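Local coordinates for protein PfkB family carbohydrate kinase (Listeria grayi DSM 20601, PDB 4GM6) that probably acts as a sugar kinase of the PfkB family, transferring phosphate to a carbohydrate substrate, at residues K25-L33 / L66-T77; D293-H301 / T312-A320. One frame throughout, in Å; residues are numbered along the deposited sequence. Where two conformers were deposited one is given.

Contact 1 pairs the parallel strands 27-30 and 73-77 in the central sheet; contact 2 packs helix 293-301 against helix 312-320 beyond one end of that pairing. Their centres lie about 15 Å apart, and the end of helix 58-68 and the turn after it, 66-71, join them. His71 NE2 and His301 ND1 are 2.7 Å apart, a probable hydrogen bond, while Leu66 CD2 packs on Ala297 O at 3.4 Å and Leu69 CD1 on His301 CB at 3.6 Å. Helix 291-304 starts in the Gly-Gly-Asp stretch of the PfkB signature, a glycine-rich segment that lies at the active site in relatives, and its aspartate, Asp293, opens segment 293-301, so contact 2 probably begins at the active site.

Contact 1: K25-L33 / L66-T77; sequences KQVVTIGEL and LSKLGHPTRIAT
Leu66 CD1 packs against both methyls of Val27, 3.6 Å from CG1, with the side chains crossing at about a right angle. On the same face of the sheet Thr29 and Ile75 run tightly side by side, with Thr29 CG2 3.3 Å from Ile75 CG1. That methyl sits between the backbone N and carbonyl carbon of Thr29, leaving OG1 anti to the N (chi1 -163°) and bonded to His155 O of the next strand. Helix 58-68 lies over this face through Ala60 and Ala63. The other face is carried by Val28, whose CG2 rests 3.6 Å from Arg74 CG, and by Ile30 against Ala76. Arg74 bends at chi3, and its NH1 is held by the carbonyls of Leu147 and Lys149; Gln26 OE1 comes close to the guanidinium at a poor angle for a bond.

The backbones are laced from Val27 N to Pro72 O (3.2 Å) through to Ala76 N to Thr29 O (2.9 Å), with a weak last rung from Gly31 N to Ala76 O. Thr77 OG1 then approaches Gly31 O too closely for its modelled length to be trusted, while a water bridges Thr77 OG1 and Leu33 N. At the opposite end His71 ND1 donates to Lys25 O at 3.1 Å, the oxygen lying in the ring plane, while its NE2 faces His301. A Schellman motif at Gly70 closes helix 58-68 and turns the chain into strand 73-79, completing the beta-alpha-beta crossover, here interrupted by strands 34-38 and 50-56 of the small sheet (probably the lid, as in relatives), of the Rossmann-like ribokinase fold.

Contact 2: D293-H301 / T312-A320; sequences DAYTAAVLH and TVKFATAAA
Tyr295 turns one edge of its ring to the second helix: CD1 lies 3.5 Å from Ala316 O and CE1 3.5 Å from Thr317 OG1, with Thr317 CA also near the ring plane. Over one face sits Val299 CG2, 3.7 Å above the plane and shifted toward the rim. With CG anti to the backbone N (chi1 -173°), the side chain lies as a knob among Val313, Ala316, Thr317 and Ala320, and its OH passes Val313 CG2 and is hydrogen-bonded to His267 O. Farther along, the His301 and Phe315 rings meet obliquely, planes 44° apart, with His301 CD2 3.8 Å from Phe315 CE1; Trp307 meets both rings.

Between Tyr295 and the His301-Phe315 pair the helices press together through alanines. Ala298 CB touches Ala316 CB at 3.3 Å, tighter than usual, and Ala319 CB lies close by. Such small side chains let the segment axes come within 7.7 Å while running nearly antiparallel at 153°. Thr317 OG1 donates back to Val313 O of its own helix. With no hydrogen bond crossing between the segments, their mutual hold depends on shape and apolar burial.

Contact 1: K25-L33 / L66-T77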
loop_
_atom_site.group_PDB
_atom_site.type_symbol
_atom_site.label_atom_id
_atom_site.label_comp_id
_atom_site.label_asym_id
_atom_site.label_seq_id
_atom_site.Cartn_x
_atom_site.Cartn_y
_atom_site.Cartn_z
ATOM N N LYS C 25 19.380 -0.769 -36.721
ATOM C CA LYS C 25 19.086 -2.087 -37.356
ATOM C C LYS C 25 17.967 -2.808 -36.623
ATOM O O LYS C 25 17.804 -2.648 -35.415
ATOM C CB LYS C 25 20.332 -2.969 -37.396
ATOM C CG LYS C 25 21.195 -2.770 -38.628
ATOM C CD LYS C 25 22.496 -3.544 -38.506
ATOM C CE LYS C 25 23.430 -3.224 -39.662
ATOM N NZ LYS C 25 24.826 -3.616 -39.333
ATOM N N GLN C 26 17.222 -3.626 -37.364
ATOM C CA GLN C 26 15.943 -4.169 -36.904
ATOM C C GLN C 26 15.974 -5.662 -36.574
ATOM O O GLN C 26 16.664 -6.453 -37.221
ATOM C CB GLN C 26 14.845 -3.879 -37.934
ATOM C CG GLN C 26 14.814 -2.429 -38.395
ATOM C CD GLN C 26 13.428 -1.959 -38.793
ATOM O OE1 GLN C 26 12.444 -2.691 -38.655
ATOM N NE2 GLN C 26 13.340 -0.724 -39.281
ATOM N N VAL C 27 15.196 -6.040 -35.565
ATOM C CA VAL C 27 15.186 -7.408 -35.071
ATOM C C VAL C 27 13.756 -7.953 -34.993
ATOM O O VAL C 27 12.828 -7.241 -34.611
ATOM C CB VAL C 27 15.858 -7.479 -33.684
ATOM C CG1 VAL C 27 15.784 -8.885 -33.093
ATOM C CG2 VAL C 27 17.295 -6.992 -33.776
ATOM N N VAL C 28 13.583 -9.212 -35.385
ATOM C CA VAL C 28 12.295 -9.883 -35.255
ATOM C C VAL C 28 12.403 -10.992 -34.210
ATOM O O VAL C 28 13.423 -11.675 -34.107
ATOM C CB VAL C 28 11.788 -10.425 -36.623
ATOM C CG1 VAL C 28 12.710 -11.517 -37.167
ATOM C CG2 VAL C 28 10.361 -10.935 -36.511
ATOM N N THR C 29 11.364 -11.157 -33.405
ATOM C CA THR C 29 11.364 -12.241 -32.439
ATOM C C THR C 29 10.021 -12.987 -32.399
ATOM O O THR C 29 9.004 -12.487 -32.882
ATOM C CB THR C 29 11.712 -11.726 -31.040
ATOM O OG1 THR C 29 12.100 -12.828 -30.217
ATOM C CG2 THR C 29 10.518 -11.021 -30.437
ATOM N N ILE C 30 10.034 -14.184 -31.813
ATOM C CA ILE C 30 8.856 -15.046 -31.772
ATOM C C ILE C 30 8.695 -15.605 -30.369
ATOM O O ILE C 30 9.635 -16.161 -29.788
ATOM C CB ILE C 30 8.982 -16.223 -32.743
ATOM C CG1 ILE C 30 9.125 -15.705 -34.180
ATOM C CG2 ILE C 30 7.767 -17.136 -32.638
ATOM C CD1 ILE C 30 9.514 -16.776 -35.174
ATOM N N GLY C 31 7.512 -15.452 -29.801
ATOM C CA GLY C 31 7.331 -15.948 -28.455
ATOM C C GLY C 31 6.068 -15.479 -27.789
ATOM O O GLY C 31 5.407 -14.559 -28.264
ATOM N N GLU C 32 5.755 -16.127 -26.672
ATOM C CA GLU C 32 4.528 -15.871 -25.945
ATOM C C GLU C 32 4.754 -14.858 -24.832
ATOM O O GLU C 32 5.782 -14.912 -24.152
ATOM C CB GLU C 32 4.023 -17.179 -25.343
ATOM C CG GLU C 32 2.822 -16.991 -24.436
ATOM C CD GLU C 32 2.225 -18.301 -23.976
ATOM O OE1 GLU C 32 2.923 -19.339 -24.018
ATOM O OE2 GLU C 32 1.052 -18.289 -23.549
ATOM N N LEU C 33 3.788 -13.954 -24.646
ATOM C CA LEU C 33 3.776 -13.042 -23.517
ATOM C C LEU C 33 2.969 -13.634 -22.367
ATOM O O LEU C 33 1.893 -14.190 -22.576
ATOM C CB LEU C 33 3.175 -11.687 -23.896
ATOM C CG LEU C 33 4.125 -10.744 -24.633
ATOM C CD1 LEU C 33 4.090 -11.097 -26.110
ATOM C CD2 LEU C 33 3.749 -9.285 -24.422
ATOM N N LEU C 66 16.014 -4.676 -26.500
ATOM C CA LEU C 66 16.673 -4.209 -27.728
ATOM C C LEU C 66 16.172 -2.818 -28.073
ATOM O O LEU C 66 16.953 -1.932 -28.425
ATOM C CB LEU C 66 16.440 -5.165 -28.922
ATOM C CG LEU C 66 17.395 -6.363 -28.942
ATOM C CD1 LEU C 66 17.027 -7.387 -30.006
ATOM C CD2 LEU C 66 18.835 -5.903 -29.113
ATOM N N SER C 67 14.860 -2.638 -27.971
ATOM C CA SER C 67 14.243 -1.365 -28.293
ATOM C C SER C 67 14.740 -0.263 -27.353
ATOM O O SER C 67 14.842 0.903 -27.740
ATOM C CB SER C 67 12.726 -1.488 -28.191
ATOM O OG SER C 67 12.102 -0.237 -28.406
ATOM N N LYS C 68 15.039 -0.637 -26.113
ATOM C CA LYS C 68 15.588 0.311 -25.156
ATOM C C LYS C 68 16.917 0.833 -25.680
ATOM O O LYS C 68 17.320 1.958 -25.382
ATOM C CB LYS C 68 15.802 -0.352 -23.796
ATOM C CG LYS C 68 14.551 -0.456 -22.940
ATOM C CD LYS C 68 14.078 0.911 -22.460
ATOM C CE LYS C 68 12.797 0.783 -21.635
ATOM N NZ LYS C 68 11.544 0.838 -22.452
ATOM N N LEU C 69 17.597 -0.002 -26.455
ATOM C CA LEU C 69 18.928 0.326 -26.955
ATOM C C LEU C 69 18.911 0.890 -28.376
ATOM O O LEU C 69 19.954 0.990 -29.021
ATOM C CB LEU C 69 19.829 -0.907 -26.895
ATOM C CG LEU C 69 20.072 -1.437 -25.482
ATOM C CD1 LEU C 69 20.724 -2.807 -25.523
ATOM C CD2 LEU C 69 20.933 -0.461 -24.709
ATOM N N GLY C 70 17.731 1.254 -28.864
ATOM C CA GLY C 70 17.631 1.921 -30.160
ATOM C C GLY C 70 17.253 1.045 -31.342
ATOM O O GLY C 70 17.089 1.543 -32.447
ATOM N N HIS C 71 17.106 -0.256 -31.132
ATOM C CA HIS C 71 16.764 -1.136 -32.246
ATOM C C HIS C 71 15.251 -1.285 -32.423
ATOM O O HIS C 71 14.562 -1.772 -31.525
ATOM C CB HIS C 71 17.405 -2.510 -32.062
ATOM C CG HIS C 71 18.894 -2.466 -31.912
ATOM N ND1 HIS C 71 19.750 -2.444 -32.990
ATOM C CD2 HIS C 71 19.678 -2.448 -30.809
ATOM C CE1 HIS C 71 21.000 -2.409 -32.558
ATOM N NE2 HIS C 71 20.982 -2.411 -31.236
ATOM N N PRO C 72 14.725 -0.852 -33.583
ATOM C CA PRO C 72 13.321 -1.112 -33.877
ATOM C C PRO C 72 13.098 -2.615 -33.868
ATOM O O PRO C 72 13.825 -3.363 -34.533
ATOM C CB PRO C 72 13.151 -0.563 -35.300
ATOM C CG PRO C 72 14.251 0.438 -35.457
ATOM C CD PRO C 72 15.400 -0.145 -34.687
ATOM N N THR C 73 12.111 -3.062 -33.109
ATOM C CA THR C 73 11.830 -4.483 -32.987
ATOM C C THR C 73 10.361 -4.779 -33.271
ATOM O O THR C 73 9.507 -3.879 -33.218
ATOM C CB THR C 73 12.183 -5.007 -31.578
ATOM O OG1 THR C 73 11.499 -4.228 -30.588
ATOM C CG2 THR C 73 13.687 -4.935 -31.333
ATOM N N ARG C 74 10.081 -6.044 -33.563
ATOM C CA ARG C 74 8.735 -6.517 -33.835
ATOM C C ARG C 74 8.644 -7.952 -33.339
ATOM O O ARG C 74 9.658 -8.658 -33.239
ATOM C CB ARG C 74 8.460 -6.491 -35.333
ATOM C CG ARG C 74 9.221 -7.567 -36.091
ATOM C CD ARG C 74 9.044 -7.416 -37.587
ATOM N NE ARG C 74 9.296 -6.047 -38.039
ATOM C CZ ARG C 74 9.625 -5.719 -39.286
ATOM N NH1 ARG C 74 9.760 -6.656 -40.216
ATOM N NH2 ARG C 74 9.833 -4.449 -39.604
ATOM N N ILE C 75 7.432 -8.397 -33.040
ATOM C CA ILE C 75 7.269 -9.725 -32.473
ATOM C C ILE C 75 6.055 -10.437 -33.029
ATOM O O ILE C 75 4.934 -9.906 -33.014
ATOM C CB ILE C 75 7.157 -9.681 -30.934
ATOM C CG1 ILE C 75 7.239 -11.096 -30.345
ATOM C CG2 ILE C 75 5.855 -9.018 -30.500
ATOM C CD1 ILE C 75 7.187 -11.139 -28.828
ATOM N N ALA C 76 6.292 -11.645 -33.524
ATOM C CA ALA C 76 5.211 -12.530 -33.930
ATOM C C ALA C 76 4.673 -13.214 -32.665
ATOM O O ALA C 76 5.373 -14.009 -32.036
ATOM C CB ALA C 76 5.715 -13.551 -34.938
ATOM N N THR C 77 3.445 -12.885 -32.273
ATOM C CA THR C 77 2.863 -13.489 -31.081
ATOM C C THR C 77 1.328 -13.562 -31.143
ATOM O O THR C 77 0.712 -13.041 -32.074
ATOM C CB THR C 77 3.311 -12.749 -29.807
ATOM O OG1 THR C 77 3.246 -13.645 -28.691
ATOM C CG2 THR C 77 2.416 -11.534 -29.554
HETATM O O HOH W 1 1.609 -13.574 -26.217
#

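Contact 2: D293-H301 / T312-A320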
loop_
_atom_site.group_PDB
_atom_site.type_symbol
_atom_site.label_atom_id
_atom_site.label_comp_id
_atom_site.label_asym_id
_atom_site.label_seq_id
_atom_site.Cartn_x
_atom_site.Cartn_y
_atom_site.Cartn_z
ATOM N N ASP C 293 17.529 -12.379 -20.179
ATOM C CA ASP C 293 17.006 -11.688 -21.349
ATOM C C ASP C 293 17.697 -10.352 -21.539
ATOM O O ASP C 293 17.821 -9.865 -22.661
ATOM C CB ASP C 293 15.488 -11.492 -21.245
ATOM C CG ASP C 293 14.755 -12.807 -21.062
ATOM O OD1 ASP C 293 15.222 -13.830 -21.613
ATOM O OD2 ASP C 293 13.732 -12.837 -20.352
ATOM N N ALA C 294 18.128 -9.749 -20.437
ATOM C CA ALA C 294 18.824 -8.481 -20.513
ATOM C C ALA C 294 20.213 -8.747 -21.073
ATOM O O ALA C 294 20.720 -7.980 -21.888
ATOM C CB ALA C 294 18.902 -7.821 -19.138
ATOM N N TYR C 295 20.830 -9.838 -20.626
ATOM C CA TYR C 295 22.125 -10.247 -21.156
ATOM C C TYR C 295 21.984 -10.537 -22.640
ATOM O O TYR C 295 22.747 -10.033 -23.458
ATOM C CB TYR C 295 22.645 -11.491 -20.438
ATOM C CG TYR C 295 24.068 -11.872 -20.826
ATOM C CD1 TYR C 295 25.155 -11.109 -20.400
ATOM C CD2 TYR C 295 24.329 -13.002 -21.605
ATOM C CE1 TYR C 295 26.455 -11.448 -20.753
ATOM C CE2 TYR C 295 25.632 -13.348 -21.961
ATOM C CZ TYR C 295 26.692 -12.570 -21.531
ATOM O OH TYR C 295 27.998 -12.917 -21.859
ATOM N N THR C 296 20.991 -11.340 -22.992
ATOM C CA THR C 296 20.821 -11.719 -24.403
ATOM C C THR C 296 20.670 -10.480 -25.280
ATOM O O THR C 296 21.300 -10.375 -26.330
ATOM C CB THR C 296 19.608 -12.663 -24.614
ATOM O OG1 THR C 296 19.896 -13.933 -24.013
ATOM C CG2 THR C 296 19.318 -12.870 -26.124
ATOM N N ALA C 297 19.826 -9.548 -24.852
ATOM C CA ALA C 297 19.576 -8.348 -25.650
ATOM C C ALA C 297 20.831 -7.494 -25.745
ATOM O O ALA C 297 21.120 -6.897 -26.791
ATOM C CB ALA C 297 18.430 -7.539 -25.061
ATOM N N ALA C 298 21.591 -7.438 -24.657
ATOM C CA ALA C 298 22.801 -6.607 -24.655
ATOM C C ALA C 298 23.848 -7.198 -25.598
ATOM O O ALA C 298 24.531 -6.471 -26.318
ATOM C CB ALA C 298 23.361 -6.469 -23.252
ATOM N N VAL C 299 23.966 -8.523 -25.599
ATOM C CA VAL C 299 24.944 -9.172 -26.452
ATOM C C VAL C 299 24.583 -8.906 -27.900
ATOM O O VAL C 299 25.447 -8.541 -28.695
ATOM C CB VAL C 299 25.029 -10.692 -26.223
ATOM C CG1 VAL C 299 25.808 -11.349 -27.372
ATOM C CG2 VAL C 299 25.680 -10.988 -24.881
ATOM N N LEU C 300 23.308 -9.089 -28.234
ATOM C CA LEU C 300 22.842 -8.853 -29.600
ATOM C C LEU C 300 23.124 -7.398 -29.983
ATOM O O LEU C 300 23.594 -7.120 -31.074
ATOM C CB LEU C 300 21.350 -9.220 -29.772
ATOM C CG LEU C 300 20.971 -10.719 -29.775
ATOM C CD1 LEU C 300 19.461 -10.962 -29.744
ATOM C CD2 LEU C 300 21.579 -11.478 -30.955
ATOM N N HIS C 301 22.871 -6.466 -29.074
ATOM C CA HIS C 301 23.172 -5.061 -29.365
ATOM C C HIS C 301 24.629 -4.904 -29.791
ATOM O O HIS C 301 24.927 -4.219 -30.764
ATOM C CB HIS C 301 22.841 -4.155 -28.163
ATOM C CG HIS C 301 23.269 -2.726 -28.342
ATOM N ND1 HIS C 301 22.730 -1.902 -29.306
ATOM C CD2 HIS C 301 24.182 -1.976 -27.677
ATOM C CE1 HIS C 301 23.289 -0.707 -29.227
ATOM N NE2 HIS C 301 24.173 -0.725 -28.245
ATOM N N THR C 312 31.469 -6.121 -26.116
ATOM C CA THR C 312 30.122 -6.665 -26.026
ATOM C C THR C 312 29.894 -7.409 -24.712
ATOM O O THR C 312 28.931 -7.129 -23.980
ATOM C CB THR C 312 29.834 -7.592 -27.212
ATOM O OG1 THR C 312 29.863 -6.824 -28.419
ATOM C CG2 THR C 312 28.474 -8.250 -27.062
ATOM N N VAL C 313 30.785 -8.350 -24.409
ATOM C CA VAL C 313 30.683 -9.123 -23.171
ATOM C C VAL C 313 30.698 -8.229 -21.919
ATOM O O VAL C 313 30.036 -8.531 -20.926
ATOM C CB VAL C 313 31.775 -10.205 -23.070
ATOM C CG1 VAL C 313 33.121 -9.590 -22.700
ATOM C CG2 VAL C 313 31.369 -11.280 -22.069
ATOM N N LYS C 314 31.434 -7.123 -21.963
ATOM C CA LYS C 314 31.505 -6.260 -20.796
ATOM C C LYS C 314 30.218 -5.474 -20.635
ATOM O O LYS C 314 29.672 -5.360 -19.532
ATOM C CB LYS C 314 32.698 -5.307 -20.876
ATOM C CG LYS C 314 32.896 -4.525 -19.584
ATOM C CD LYS C 314 34.292 -3.913 -19.511
ATOM C CE LYS C 314 34.434 -2.719 -20.440
ATOM N NZ LYS C 314 35.721 -2.001 -20.206
ATOM N N PHE C 315 29.735 -4.942 -21.749
ATOM C CA PHE C 315 28.505 -4.173 -21.756
ATOM C C PHE C 315 27.323 -5.036 -21.330
ATOM O O PHE C 315 26.502 -4.625 -20.489
ATOM C CB PHE C 315 28.271 -3.616 -23.164
ATOM C CG PHE C 315 26.996 -2.825 -23.302
ATOM C CD1 PHE C 315 25.852 -3.415 -23.808
ATOM C CD2 PHE C 315 26.950 -1.488 -22.943
ATOM C CE1 PHE C 315 24.680 -2.694 -23.944
ATOM C CE2 PHE C 315 25.787 -0.757 -23.086
ATOM C CZ PHE C 315 24.649 -1.364 -23.585
ATOM N N ALA C 316 27.233 -6.232 -21.909
ATOM C CA ALA C 316 26.087 -7.108 -21.682
ATOM C C ALA C 316 26.033 -7.626 -20.251
ATOM O O ALA C 316 24.960 -7.725 -19.671
ATOM C CB ALA C 316 26.079 -8.267 -22.659
ATOM N N THR C 317 27.184 -7.974 -19.681
ATOM C CA THR C 317 27.190 -8.410 -18.293
ATOM C C THR C 317 26.751 -7.271 -17.364
ATOM O O THR C 317 26.057 -7.504 -16.376
ATOM C CB THR C 317 28.562 -8.958 -17.866
ATOM O OG1 THR C 317 28.990 -9.943 -18.817
ATOM C CG2 THR C 317 28.466 -9.590 -16.484
ATOM N N ALA C 318 27.145 -6.040 -17.688
ATOM C CA ALA C 318 26.722 -4.881 -16.911
ATOM C C ALA C 318 25.216 -4.676 -17.012
ATOM O O ALA C 318 24.543 -4.374 -16.022
ATOM C CB ALA C 318 27.460 -3.637 -17.371
ATOM N N ALA C 319 24.675 -4.853 -18.209
ATOM C CA ALA C 319 23.239 -4.678 -18.414
ATOM C C ALA C 319 22.457 -5.676 -17.584
ATOM O O ALA C 319 21.445 -5.346 -16.959
ATOM C CB ALA C 319 22.896 -4.868 -19.890
ATOM N N ALA C 320 22.911 -6.918 -17.625
ATOM C CA ALA C 320 22.264 -8.000 -16.893
ATOM C C ALA C 320 22.361 -7.753 -15.391
ATOM O O ALA C 320 21.423 -8.024 -14.643
ATOM C CB ALA C 320 22.925 -9.327 -17.252
#